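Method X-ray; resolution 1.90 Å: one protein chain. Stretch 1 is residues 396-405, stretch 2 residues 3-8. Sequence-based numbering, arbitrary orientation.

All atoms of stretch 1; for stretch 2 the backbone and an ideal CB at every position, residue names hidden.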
# COMPACT_ATOMS: atom_id res chain seq x y z
N GLU A 396 -2.95 -24.40 5.37
CA GLU A 396 -4.35 -24.47 5.79
C GLU A 396 -5.28 -23.77 4.79
O GLU A 396 -6.30 -24.32 4.38
CB GLU A 396 -4.50 -23.84 7.18
CG GLU A 396 -5.96 -23.76 7.69
CD GLU A 396 -6.53 -25.12 8.11
OE1 GLU A 396 -5.73 -26.08 8.35
OE2 GLU A 396 -7.77 -25.21 8.21
N LEU A 397 -4.93 -22.56 4.40
CA LEU A 397 -5.65 -21.84 3.35
C LEU A 397 -5.65 -22.61 2.02
O LEU A 397 -6.66 -22.64 1.33
CB LEU A 397 -4.99 -20.46 3.13
CG LEU A 397 -5.51 -19.18 3.75
CD1 LEU A 397 -6.65 -19.31 4.76
CD2 LEU A 397 -4.40 -18.16 4.11
N GLN A 398 -4.49 -23.15 1.64
CA GLN A 398 -4.34 -23.90 0.37
C GLN A 398 -5.21 -25.17 0.29
O GLN A 398 -5.91 -25.39 -0.71
CB GLN A 398 -2.87 -24.26 0.13
CG GLN A 398 -2.00 -23.05 -0.24
CD GLN A 398 -0.50 -23.33 -0.30
OE1 GLN A 398 0.23 -22.70 -1.10
NE2 GLN A 398 -0.01 -24.24 0.53
N LYS A 399 -5.20 -25.96 1.36
CA LYS A 399 -6.00 -27.19 1.47
C LYS A 399 -7.50 -26.88 1.32
O LYS A 399 -8.28 -27.66 0.76
CB LYS A 399 -5.66 -27.90 2.78
CG LYS A 399 -6.81 -28.57 3.48
CD LYS A 399 -6.93 -28.13 4.95
CE LYS A 399 -6.02 -28.94 5.88
NZ LYS A 399 -6.43 -28.73 7.32
N ARG A 400 -7.91 -25.71 1.79
CA ARG A 400 -9.31 -25.29 1.73
C ARG A 400 -9.75 -24.61 0.44
O ARG A 400 -10.92 -24.20 0.33
CB ARG A 400 -9.57 -24.31 2.84
CG ARG A 400 -9.55 -24.86 4.19
CD ARG A 400 -10.18 -23.74 4.98
NE ARG A 400 -9.80 -23.81 6.34
CZ ARG A 400 -10.28 -23.04 7.29
NH1 ARG A 400 -11.22 -22.12 7.05
NH2 ARG A 400 -9.81 -23.22 8.49
N GLY A 401 -8.84 -24.46 -0.52
CA GLY A 401 -9.14 -23.74 -1.75
C GLY A 401 -9.19 -22.23 -1.61
O GLY A 401 -9.76 -21.55 -2.47
N LEU A 402 -8.59 -21.69 -0.55
CA LEU A 402 -8.74 -20.25 -0.22
C LEU A 402 -7.51 -19.39 -0.60
O LEU A 402 -7.44 -18.19 -0.30
CB LEU A 402 -9.00 -20.10 1.28
CG LEU A 402 -10.38 -20.56 1.77
CD1 LEU A 402 -10.28 -20.67 3.28
CD2 LEU A 402 -11.49 -19.61 1.35
N TYR A 403 -6.51 -20.03 -1.20
CA TYR A 403 -5.23 -19.36 -1.43
C TYR A 403 -4.45 -20.16 -2.44
O TYR A 403 -4.46 -21.37 -2.39
CB TYR A 403 -4.42 -19.30 -0.15
CG TYR A 403 -3.11 -18.53 -0.17
CD1 TYR A 403 -3.08 -17.13 -0.29
CD2 TYR A 403 -1.88 -19.20 0.01
CE1 TYR A 403 -1.86 -16.41 -0.28
CE2 TYR A 403 -0.66 -18.50 0.04
CZ TYR A 403 -0.66 -17.10 -0.07
OH TYR A 403 0.53 -16.39 -0.02
N ARG A 404 -3.74 -19.45 -3.31
CA ARG A 404 -3.10 -20.08 -4.47
C ARG A 404 -2.09 -21.11 -4.04
O ARG A 404 -1.33 -20.89 -3.10
CB ARG A 404 -2.45 -19.01 -5.37
CG ARG A 404 -1.15 -18.35 -4.81
CD ARG A 404 -0.45 -17.45 -5.91
NE ARG A 404 -1.45 -16.46 -6.29
CZ ARG A 404 -1.74 -15.38 -5.58
NH1 ARG A 404 -1.05 -15.10 -4.47
NH2 ARG A 404 -2.74 -14.58 -5.97
N VAL A 405 -2.06 -22.24 -4.72
CA VAL A 405 -0.98 -23.17 -4.46
C VAL A 405 0.25 -22.84 -5.27
O VAL A 405 1.37 -23.19 -4.88
CB VAL A 405 -1.39 -24.68 -4.49
CG1 VAL A 405 -2.86 -24.87 -4.10
CG2 VAL A 405 -1.09 -25.29 -5.76
N UNK A 3 -12.15 -17.03 -5.99
CA UNK A 3 -12.37 -17.75 -4.69
C UNK A 3 -11.14 -17.66 -3.79
O UNK A 3 -11.20 -17.98 -2.58
CB UNK A 3 -12.71 -19.22 -4.94
N UNK A 4 -10.02 -17.24 -4.38
CA UNK A 4 -8.77 -17.26 -3.67
C UNK A 4 -8.41 -15.86 -3.13
O UNK A 4 -8.53 -14.84 -3.83
CB UNK A 4 -7.66 -17.79 -4.59
N UNK A 5 -8.02 -15.86 -1.86
CA UNK A 5 -7.71 -14.65 -1.09
C UNK A 5 -6.35 -14.09 -1.51
O UNK A 5 -5.35 -14.83 -1.48
CB UNK A 5 -7.72 -14.95 0.41
N UNK A 6 -6.34 -12.83 -1.95
CA UNK A 6 -5.08 -12.15 -2.25
C UNK A 6 -4.36 -11.74 -0.94
O UNK A 6 -4.96 -11.19 -0.03
CB UNK A 6 -5.34 -10.92 -3.13
N UNK A 7 -3.07 -12.03 -0.82
CA UNK A 7 -2.35 -11.64 0.37
C UNK A 7 -1.10 -10.84 0.03
O UNK A 7 -0.24 -11.31 -0.74
CB UNK A 7 -1.98 -12.88 1.19
N UNK A 8 -1.01 -9.65 0.60
CA UNK A 8 0.18 -8.80 0.53
C UNK A 8 0.91 -8.73 1.87
O UNK A 8 0.28 -8.73 2.93
CB UNK A 8 -0.21 -7.39 0.08

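Position 3 lies beside the loop that follows the helix of stretch 1. Its CA-to-CB bond points sideways, and the ideal CB is 4.5 Å from Gly401 O with no pocket around it, so many side chains would suit, polar or charged ones readily. The residue is Lys3. Its side chain begins near the glycine but its end leads away.

At position 4 the ideal CB, again sideways, sits 4.2 Å from Tyr403 N and 4.3 Å from Leu402 C. Backbone, not a cavity, lies beside it; Tyr403 O is 5.3 Å from the ideal CB and Gln398 O 8.7 Å, within range of a long side chain or a bridging water. A long side chain could cover this backbone, and one ending in a donor would suit the carbonyl oxygens. Lys4 covers the backbone and carries a donor. Lys4 CD packs 3.8 Å from Tyr403 C and Lys4 CE 3.7 Å from Gly401 O, while Lys4 NZ donates to a water at 2.9 Å. That water donates in turn to Gln398 O (2.9 Å) and Tyr403 O (2.6 Å), so the ammonium reaches two carbonyls through one bridge.

Position 5 is fixed first by its backbone: its N donates to Leu402 O at 2.9 Å with an N-H...O angle of 167°, a nearly straight bond available to any residue except proline. The ideal CB is 3.3 Å from Leu402 O and 5.2 Å from Tyr403 CD1, and the aliphatic side chain of Leu402 lies nearby. An apolar residue such as valine, leucine, isoleucine or methionine would fit. Ile5, with chi1 m and chi2 t, brings CD1 to 4.2 Å from Leu402 CB. Ile5 O approaches the edge of the tyrosine ring, 3.4 Å from Tyr403 CD1.

At position 6 CA-to-CB points away, and the nearest feature is the Arg404 guanidinium, with NH2 5.3 Å from the ideal CB. Stretch 1 constrains the choice little, though a polar or acidic group could suit the charge. His6 places ND1 3.8 Å from Arg404 NH2, at the guanidinium edge; both atoms are hydrogen-bonded elsewhere in the structure.

Position 7 points toward stretch 1, its ideal CB 3.8 Å from Tyr403 CE1, with Leu397 beyond. Aliphatic side chains of moderate length suit this apolar surface. Ile7 extends CD1 to 3.4 Å from Tyr403 CE1 and 3.9 Å from Leu397 CD2, joining loop and helix in one apolar contact.

Position 8 has nothing of stretch 1 within 5.5 Å of its ideal CB, so these atoms cannot select a residue. It is Asn8.

Stretch 2 3-8: KKIHIN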
# COMPACT_ATOMS: atom_id res chain seq x y z
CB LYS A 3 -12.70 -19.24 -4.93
CG LYS A 3 -11.69 -19.94 -5.87
CD LYS A 3 -11.95 -21.42 -6.03
CE LYS A 3 -13.03 -21.67 -7.08
NZ LYS A 3 -12.91 -23.04 -7.68
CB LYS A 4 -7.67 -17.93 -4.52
CG LYS A 4 -8.17 -19.28 -5.15
CD LYS A 4 -7.16 -20.40 -5.15
CE LYS A 4 -7.85 -21.72 -5.59
NZ LYS A 4 -6.94 -22.94 -5.44
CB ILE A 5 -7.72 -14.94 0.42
CG1 ILE A 5 -9.09 -15.55 0.84
CG2 ILE A 5 -7.34 -13.69 1.25
CD1 ILE A 5 -9.13 -16.05 2.30
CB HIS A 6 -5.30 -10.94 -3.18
CG HIS A 6 -5.91 -11.29 -4.51
ND1 HIS A 6 -5.15 -11.70 -5.59
CD2 HIS A 6 -7.19 -11.23 -4.94
CE1 HIS A 6 -5.96 -11.93 -6.62
NE2 HIS A 6 -7.19 -11.66 -6.25
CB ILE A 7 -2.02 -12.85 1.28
CG1 ILE A 7 -3.34 -13.45 1.85
CG2 ILE A 7 -1.14 -12.44 2.45
CD1 ILE A 7 -3.20 -14.82 2.40
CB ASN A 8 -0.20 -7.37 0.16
CG ASN A 8 -0.90 -7.26 -1.16
OD1 ASN A 8 -0.74 -8.11 -2.04
ND2 ASN A 8 -1.67 -6.18 -1.32
O HOH W 1 -6.25 -23.29 -2.62
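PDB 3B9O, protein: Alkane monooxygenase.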